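Local coordinates for mucosa-associated lymphoid tissue lymphoma translocation protein 1 (Isoform 2) (Homo sapiens, PDB 3BFO) that acts as a paracaspase, probably a cysteine endopeptidase, and is represented here by its second Ig-like C2-type domain, a module distinct from the protease, at residues 27-33 with 69-73; 34-38 with 47-52. All coordinates share one frame. Where two conformers were deposited one is given. Residue numbers count along the deposited sequence, not the author numbering.

Both contacts join the two sheets of one Ig-like sandwich, at different heights. Contact 1, at one end, closes the loop after strand 21-28 against the turn after strand 63-70, through exposed and partly exposed residues, with only A27 and V69 buried. Contact 2 lies nearer the middle, about 13 Å away between centres, nested along the chain inside the loop that contact 1 closes; there the buried rings of Y35 and W37 meet the segment leading into strand 51-54. One hydrogen bond from a side-chain amide, with proline contacts, dominates the first, aromatic faces and backbone carbonyls the second. They touch directly: A27 N lies 2.9 Å from Y35 OH, Y70 O 2.8 Å from H34 N.

Contact 1 (27-33 with 69-73); sequences AVGSPIP and VYNDR
At one end of an Ig-like sandwich, the loop leaving strand 21-28 and the turn between strands 63-70 and 75-85 fold against each other. The 27-33 backbone is extended through V28, passes G29 and turns at a cis S30-P31 peptide, which brings the P31 carbonyl round to N71. N71 (chi1 p, 63°) projects between the loops: its ND2 donates to P31 O at 2.9 Å and nearly straight, while its OD1 accepts from R73 N at 2.9 Å, forming an Asx turn, and also from the backbone of D74. In Ig topology these are the BC and FG loops, so a single asparagine side chain both shapes one and grips the other. The P33 and N71 CA atoms are 5.2 Å apart, and P33 CA makes a CA-H...O contact with Y70 O at 3.6 Å. Towards the interior, V69 CG1 (chi1 t) meets A27 CB at 3.5 Å and P33 CB at 3.7 Å; at the solvent side P31 CG lies 3.4 Å from D72 OD1.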
ATOM      1  N   ALA A  27      -2.559   7.675   7.033  1.00 15.15           N
ATOM      2  CA  ALA A  27      -3.250   8.923   6.837  1.00 15.62           C
ATOM      3  C   ALA A  27      -3.847   9.382   8.150  1.00 15.30           C
ATOM      4  O   ALA A  27      -4.084   8.585   9.053  1.00 16.70           O
ATOM      5  CB  ALA A  27      -4.358   8.778   5.800  1.00 15.66           C
ATOM      6  N   VAL A  28      -4.120  10.682   8.226  1.00 17.26           N
ATOM      7  CA  VAL A  28      -4.914  11.279   9.280  1.00 18.40           C
ATOM      8  C   VAL A  28      -6.219  11.805   8.655  1.00 17.23           C
ATOM      9  O   VAL A  28      -6.355  11.904   7.447  1.00 17.19           O
ATOM     10  CB  VAL A  28      -4.137  12.438   9.987  1.00 20.61           C
ATOM     11  CG1 VAL A  28      -2.857  11.925  10.664  1.00 25.47           C
ATOM     12  CG2 VAL A  28      -3.800  13.568   8.990  1.00 22.46           C
ATOM     13  N   GLY A  29      -7.189  12.090   9.499  1.00 19.33           N
ATOM     14  CA  GLY A  29      -8.439  12.663   9.042  1.00 18.58           C
ATOM     15  C   GLY A  29      -9.562  12.255   9.949  1.00 17.09           C
ATOM     16  O   GLY A  29      -9.456  11.284  10.704  1.00 17.39           O
ATOM     17  N   SER A  30     -10.664  12.983   9.839  1.00 16.50           N
ATOM     18  CA  SER A  30     -11.877  12.561  10.524  1.00 17.36           C
ATOM     19  C   SER A  30     -13.020  12.849   9.580  1.00 16.72           C
ATOM     20  O   SER A  30     -13.155  14.026   9.158  1.00 18.79           O
ATOM     21  CB  SER A  30     -12.038  13.390  11.816  1.00 18.43           C
ATOM     22  OG  SER A  30     -13.230  13.014  12.501  1.00 22.61           O
ATOM     23  N   PRO A  31     -13.887  11.855   9.309  1.00 16.79           N
ATOM     24  CA  PRO A  31     -13.844  10.500   9.873  1.00 16.34           C
ATOM     25  C   PRO A  31     -12.548   9.754   9.584  1.00 14.18           C
ATOM     26  O   PRO A  31     -11.811  10.036   8.617  1.00 13.78           O
ATOM     27  CB  PRO A  31     -15.009   9.786   9.159  1.00 17.79           C
ATOM     28  CG  PRO A  31     -15.948  10.926   8.814  1.00 18.07           C
ATOM     29  CD  PRO A  31     -15.070  12.064   8.456  1.00 17.58           C
ATOM     30  N   ILE A  32     -12.302   8.775  10.423  1.00 14.94           N
ATOM     31  CA  ILE A  32     -11.052   8.026  10.392  1.00 14.84           C
ATOM     32  C   ILE A  32     -10.849   7.389   9.013  1.00 13.63           C
ATOM     33  O   ILE A  32     -11.741   6.754   8.489  1.00 15.87           O
ATOM     34  CB  ILE A  32     -11.048   6.959  11.467  1.00 15.55           C
ATOM     35  CG1 ILE A  32     -11.132   7.537  12.852  1.00 19.06           C
ATOM     36  CG2 ILE A  32      -9.859   5.996  11.351  1.00 17.84           C
ATOM     37  CD1 ILE A  32     -11.678   6.519  13.813  1.00 20.30           C
ATOM     38  N   PRO A  33      -9.683   7.571   8.392  1.00 13.60           N
ATOM     39  CA  PRO A  33      -9.448   6.968   7.066  1.00 13.54           C
ATOM     40  C   PRO A  33      -9.501   5.462   7.064  1.00 12.22           C
ATOM     41  O   PRO A  33      -9.055   4.799   8.011  1.00 14.66           O
ATOM     42  CB  PRO A  33      -8.071   7.475   6.675  1.00 15.54           C
ATOM     43  CG  PRO A  33      -7.905   8.741   7.494  1.00 18.99           C
ATOM     44  CD  PRO A  33      -8.600   8.480   8.777  1.00 16.26           C
ATOM     45  N   VAL A  69      -6.910   5.618   0.011  1.00 11.63           N
ATOM     46  CA  VAL A  69      -7.205   6.033   1.376  1.00 12.13           C
ATOM     47  C   VAL A  69      -8.444   6.903   1.332  1.00 11.93           C
ATOM     48  O   VAL A  69      -8.554   7.792   0.504  1.00 13.72           O
ATOM     49  CB  VAL A  69      -6.025   6.804   1.983  1.00 12.74           C
ATOM     50  CG1 VAL A  69      -6.286   7.108   3.417  1.00 15.83           C
ATOM     51  CG2 VAL A  69      -4.744   5.981   1.867  1.00 13.92           C
ATOM     52  N   TYR A  70      -9.432   6.617   2.198  1.00 11.69           N
ATOM     53  CA  TYR A  70     -10.718   7.276   1.969  1.00 11.56           C
ATOM     54  C   TYR A  70     -11.567   7.338   3.218  1.00 11.78           C
ATOM     55  O   TYR A  70     -11.438   6.496   4.147  1.00 12.44           O
ATOM     56  CB  TYR A  70     -11.508   6.550   0.854  1.00 13.03           C
ATOM     57  CG  TYR A  70     -11.928   5.151   1.196  1.00 12.84           C
ATOM     58  CD1 TYR A  70     -13.225   4.882   1.617  1.00 13.69           C
ATOM     59  CD2 TYR A  70     -11.024   4.084   1.149  1.00 13.53           C
ATOM     60  CE1 TYR A  70     -13.612   3.628   1.940  1.00 15.31           C
ATOM     61  CE2 TYR A  70     -11.417   2.800   1.463  1.00 13.10           C
ATOM     62  CZ  TYR A  70     -12.700   2.587   1.887  1.00 14.57           C
ATOM     63  OH  TYR A  70     -13.117   1.340   2.238  1.00 16.05           O
ATOM     64  N   ASN A  71     -12.468   8.297   3.219  1.00 12.46           N
ATOM     65  CA  ASN A  71     -13.570   8.280   4.170  1.00 12.42           C
ATOM     66  C   ASN A  71     -14.819   8.718   3.423  1.00 12.42           C
ATOM     67  O   ASN A  71     -14.857   8.648   2.203  1.00 13.56           O
ATOM     68  CB  ASN A  71     -13.241   9.102   5.401  1.00 12.67           C
ATOM     69  CG  ASN A  71     -13.022  10.567   5.113  1.00 12.61           C
ATOM     70  OD1 ASN A  71     -13.443  11.078   4.075  1.00 13.29           O
ATOM     71  ND2 ASN A  71     -12.395  11.275   6.048  1.00 13.87           N
ATOM     72  N   ASP A  72     -15.895   9.071   4.149  1.00 12.38           N
ATOM     73  CA  ASP A  72     -17.152   9.423   3.507  1.00 13.02           C
ATOM     74  C   ASP A  72     -17.216  10.834   2.965  1.00 13.62           C
ATOM     75  O   ASP A  72     -18.279  11.261   2.534  1.00 14.48           O
ATOM     76  CB  ASP A  72     -18.329   9.084   4.454  1.00 14.24           C
ATOM     77  CG  ASP A  72     -18.368   9.949   5.688  1.00 15.53           C
ATOM     78  OD1 ASP A  72     -17.566  10.896   5.774  1.00 17.62           O
ATOM     79  OD2 ASP A  72     -19.264   9.722   6.542  1.00 18.04           O
ATOM     80  N   ARG A  73     -16.086  11.554   2.928  0.50 13.37           N
ATOM     81  CA  ARG A  73     -16.023  12.839   2.228  0.50 13.79           C
ATOM     82  C   ARG A  73     -14.935  12.922   1.167  0.50 14.62           C
ATOM     83  O   ARG A  73     -15.104  13.513   0.096  0.50 13.98           O
ATOM     84  CB  ARG A  73     -15.835  13.999   3.200  0.50 13.86           C
ATOM     85  CG  ARG A  73     -15.975  15.369   2.514  0.50 14.50           C
ATOM     86  CD  ARG A  73     -15.651  16.483   3.417  0.50 16.45           C
ATOM     87  NE  ARG A  73     -14.209  16.718   3.469  0.50 15.88           N
ATOM     88  CZ  ARG A  73     -13.632  17.713   4.130  0.50 16.32           C
ATOM     89  NH1 ARG A  73     -14.344  18.528   4.898  0.50 18.42           N
ATOM     90  NH2 ARG A  73     -12.333  17.811   4.118  0.50 17.01           N
TER

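Contact 2 (34-38 with 47-52); sequences HYQWF and ETKKLY
Residues 34-38, in strand 34-39, are extended, and 47-48 runs antiparallel beside them with Q36 opposite T48 (CA atoms 4.5 Å apart) and W37 near E47 (5.7 Å). W37 N donates to E47 O at 3.0 Å; T48 CA approaches Y35 O at 3.1 Å in a CA-H...O contact. Beyond this point the segments part: water 1 accepts from Y35 N (2.9 Å) and donates to T48 O (2.7 Å), and residues 49-50 carry the chain to the other sheet, where strand 51-54 begins. W37 (chi1 m, -74°) spans the gap, NE1 donating to K49 O at 2.8 Å, with Y52 CB 3.8 Å from the centroid of its five-membered ring, over the face. Y35 receives K50 CG over its face, 3.8 Å from the ring centroid, and its hydroxyl is hydrogen-bonded to A27 N. W37, which also touches C25 and C67, occupies the position of the core tryptophan of Ig domains. Its indole is therefore packed as an apolar core residue, while its one polar group, the NE1 donor, is satisfied by the K49 carbonyl.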
ATOM      1  N   HIS A  34      -9.989   4.937   5.946  1.00 12.09           N
ATOM      2  CA  HIS A  34      -9.909   3.544   5.563  1.00 12.80           C
ATOM      3  C   HIS A  34      -8.899   3.399   4.426  1.00 11.37           C
ATOM      4  O   HIS A  34      -8.556   4.358   3.741  1.00 12.31           O
ATOM      5  CB  HIS A  34     -11.273   3.114   5.036  1.00 15.61           C
ATOM      6  CG  HIS A  34     -12.333   3.119   6.066  1.00 20.00           C
ATOM      7  ND1 HIS A  34     -13.121   4.216   6.349  1.00 24.54           N
ATOM      8  CD2 HIS A  34     -12.764   2.124   6.870  1.00 20.75           C
ATOM      9  CE1 HIS A  34     -14.000   3.889   7.281  1.00 24.31           C
ATOM     10  NE2 HIS A  34     -13.792   2.630   7.633  1.00 27.40           N
ATOM     11  N   TYR A  35      -8.469   2.143   4.270  1.00 12.27           N
ATOM     12  CA  TYR A  35      -7.356   1.828   3.350  1.00 11.45           C
ATOM     13  C   TYR A  35      -7.762   0.632   2.487  1.00 12.61           C
ATOM     14  O   TYR A  35      -8.441  -0.290   2.952  1.00 13.21           O
ATOM     15  CB  TYR A  35      -6.112   1.402   4.164  1.00 12.28           C
ATOM     16  CG  TYR A  35      -5.622   2.496   5.092  1.00 11.84           C
ATOM     17  CD1 TYR A  35      -4.663   3.417   4.692  1.00 12.43           C
ATOM     18  CD2 TYR A  35      -6.197   2.654   6.349  1.00 12.83           C
ATOM     19  CE1 TYR A  35      -4.285   4.447   5.534  1.00 12.99           C
ATOM     20  CE2 TYR A  35      -5.864   3.673   7.182  1.00 14.38           C
ATOM     21  CZ  TYR A  35      -4.894   4.591   6.776  1.00 12.48           C
ATOM     22  OH  TYR A  35      -4.554   5.640   7.626  1.00 14.77           O
ATOM     23  N   GLN A  36      -7.242   0.615   1.266  1.00 11.83           N
ATOM     24  CA  GLN A  36      -7.355  -0.587   0.432  1.00 11.67           C
ATOM     25  C   GLN A  36      -6.136  -0.607  -0.503  1.00 12.23           C
ATOM     26  O   GLN A  36      -5.920   0.336  -1.240  1.00 12.12           O
ATOM     27  CB  GLN A  36      -8.639  -0.573  -0.392  1.00 13.82           C
ATOM     28  CG  GLN A  36      -8.718  -1.771  -1.419  1.00 14.85           C
ATOM     29  CD  GLN A  36      -8.723  -3.148  -0.791  1.00 14.26           C
ATOM     30  OE1 GLN A  36      -9.576  -3.506   0.013  1.00 17.84           O
ATOM     31  NE2 GLN A  36      -7.732  -3.933  -1.149  1.00 16.68           N
ATOM     32  N   TRP A  37      -5.356  -1.692  -0.425  1.00 11.26           N
ATOM     33  CA  TRP A  37      -4.182  -1.818  -1.260  1.00 12.14           C
ATOM     34  C   TRP A  37      -4.510  -2.425  -2.613  1.00 13.57           C
ATOM     35  O   TRP A  37      -5.419  -3.247  -2.763  1.00 14.37           O
ATOM     36  CB  TRP A  37      -3.148  -2.733  -0.575  1.00 13.01           C
ATOM     37  CG  TRP A  37      -2.461  -2.031   0.576  1.00 11.74           C
ATOM     38  CD1 TRP A  37      -2.842  -2.035   1.886  1.00 12.11           C
ATOM     39  CD2 TRP A  37      -1.333  -1.174   0.489  1.00 12.19           C
ATOM     40  NE1 TRP A  37      -1.982  -1.244   2.645  1.00 12.13           N
ATOM     41  CE2 TRP A  37      -1.067  -0.700   1.792  1.00 11.26           C
ATOM     42  CE3 TRP A  37      -0.497  -0.782  -0.533  1.00 12.48           C
ATOM     43  CZ2 TRP A  37       0.005   0.179   2.076  1.00 13.16           C
ATOM     44  CZ3 TRP A  37       0.543   0.100  -0.254  1.00 13.43           C
ATOM     45  CH2 TRP A  37       0.781   0.585   1.026  1.00 13.08           C
ATOM     46  N   PHE A  38      -3.723  -2.028  -3.610  1.00 14.27           N
ATOM     47  CA  PHE A  38      -3.855  -2.492  -4.980  1.00 15.16           C
ATOM     48  C   PHE A  38      -2.502  -2.916  -5.483  1.00 15.83           C
ATOM     49  O   PHE A  38      -1.483  -2.357  -5.110  1.00 15.98           O
ATOM     50  CB  PHE A  38      -4.398  -1.377  -5.870  1.00 16.37           C
ATOM     51  CG  PHE A  38      -5.836  -1.034  -5.550  1.00 16.32           C
ATOM     52  CD1 PHE A  38      -6.887  -1.605  -6.259  1.00 18.13           C
ATOM     53  CD2 PHE A  38      -6.149  -0.169  -4.501  1.00 15.27           C
ATOM     54  CE1 PHE A  38      -8.250  -1.343  -5.926  1.00 19.17           C
ATOM     55  CE2 PHE A  38      -7.484   0.100  -4.178  1.00 17.14           C
ATOM     56  CZ  PHE A  38      -8.540  -0.507  -4.865  1.00 17.35           C
ATOM     57  N   GLU A  47      -6.705  -6.570   2.101  1.00 20.70           N
ATOM     58  CA  GLU A  47      -5.601  -5.800   2.547  1.00 16.36           C
ATOM     59  C   GLU A  47      -6.090  -4.377   2.704  1.00 12.75           C
ATOM     60  O   GLU A  47      -6.002  -3.563   1.811  1.00 14.74           O
ATOM     61  CB  GLU A  47      -4.448  -5.942   1.580  1.00 14.18           C
ATOM     62  CG  GLU A  47      -3.902  -7.344   1.504  1.00 15.98           C
ATOM     63  CD  GLU A  47      -3.306  -7.876   2.780  1.00 16.37           C
ATOM     64  OE1 GLU A  47      -3.052  -7.135   3.712  1.00 16.42           O
ATOM     65  OE2 GLU A  47      -3.070  -9.136   2.823  1.00 21.04           O
ATOM     66  N   THR A  48      -6.610  -4.155   3.913  1.00 14.31           N
ATOM     67  CA  THR A  48      -7.298  -2.907   4.262  1.00 15.04           C
ATOM     68  C   THR A  48      -6.642  -2.259   5.461  1.00 13.72           C
ATOM     69  O   THR A  48      -7.262  -1.478   6.172  1.00 15.72           O
ATOM     70  CB  THR A  48      -8.785  -3.154   4.540  1.00 17.13           C
ATOM     71  OG1 THR A  48      -8.897  -4.095   5.601  1.00 17.61           O
ATOM     72  CG2 THR A  48      -9.487  -3.653   3.323  1.00 18.14           C
ATOM     73  N   LYS A  49      -5.380  -2.583   5.686  0.70 14.44           N
ATOM     74  CA  LYS A  49      -4.609  -2.060   6.805  0.70 14.78           C
ATOM     75  C   LYS A  49      -3.519  -1.113   6.319  0.70 13.57           C
ATOM     76  O   LYS A  49      -3.195  -1.110   5.143  0.70 13.02           O
ATOM     77  CB  LYS A  49      -3.987  -3.210   7.614  0.70 16.09           C
ATOM     78  CG  LYS A  49      -4.967  -4.160   8.191  0.70 21.14           C
ATOM     79  CD  LYS A  49      -5.841  -3.463   9.240  0.70 23.87           C
ATOM     80  CE  LYS A  49      -6.719  -4.477   9.978  0.70 25.19           C
ATOM     81  NZ  LYS A  49      -5.912  -5.394  10.847  0.70 28.22           N
ATOM     82  N   LYS A  50      -3.019  -0.283   7.246  1.00 14.34           N
ATOM     83  CA  LYS A  50      -1.945   0.637   6.924  1.00 14.43           C
ATOM     84  C   LYS A  50      -0.694  -0.112   6.435  1.00 13.53           C
ATOM     85  O   LYS A  50       0.051   0.419   5.608  1.00 15.16           O
ATOM     86  CB  LYS A  50      -1.586   1.469   8.165  1.00 15.81           C
ATOM     87  CG  LYS A  50      -2.677   2.425   8.558  1.00 17.00           C
ATOM     88  CD  LYS A  50      -2.358   3.074   9.916  1.00 21.10           C
ATOM     89  CE  LYS A  50      -3.376   4.131  10.338  1.00 24.96           C
ATOM     90  NZ  LYS A  50      -3.072   4.644  11.707  1.00 29.85           N
ATOM     91  N   LEU A  51      -0.472  -1.336   6.946  1.00 14.73           N
ATOM     92  CA  LEU A  51       0.625  -2.169   6.510  1.00 14.98           C
ATOM     93  C   LEU A  51       0.161  -3.260   5.566  1.00 14.88           C
ATOM     94  O   LEU A  51      -0.880  -3.892   5.805  1.00 15.86           O
ATOM     95  CB  LEU A  51       1.259  -2.872   7.711  1.00 17.83           C
ATOM     96  CG  LEU A  51       2.022  -1.978   8.641  1.00 18.46           C
ATOM     97  CD1 LEU A  51       2.476  -2.819   9.829  1.00 22.23           C
ATOM     98  CD2 LEU A  51       3.257  -1.376   7.932  1.00 22.23           C
ATOM     99  N   TYR A  52       0.938  -3.504   4.530  1.00 15.00           N
ATOM    100  CA  TYR A  52       0.768  -4.692   3.675  1.00 15.46           C
ATOM    101  C   TYR A  52       2.099  -5.423   3.766  1.00 15.71           C
ATOM    102  O   TYR A  52       3.148  -4.845   3.464  1.00 15.20           O
ATOM    103  CB  TYR A  52       0.450  -4.320   2.224  1.00 16.44           C
ATOM    104  CG  TYR A  52       0.474  -5.506   1.317  1.00 16.97           C
ATOM    105  CD1 TYR A  52      -0.416  -6.548   1.506  1.00 18.26           C
ATOM    106  CD2 TYR A  52       1.399  -5.657   0.312  1.00 16.29           C
ATOM    107  CE1 TYR A  52      -0.403  -7.689   0.693  1.00 17.44           C
ATOM    108  CE2 TYR A  52       1.433  -6.757  -0.502  1.00 17.11           C
ATOM    109  CZ  TYR A  52       0.530  -7.780  -0.323  1.00 15.88           C
ATOM    110  OH  TYR A  52       0.561  -8.901  -1.123  1.00 17.86           O
TER
HETATM  111  O   HOH W   1      -9.359   0.244   6.287  1.00 17.67           O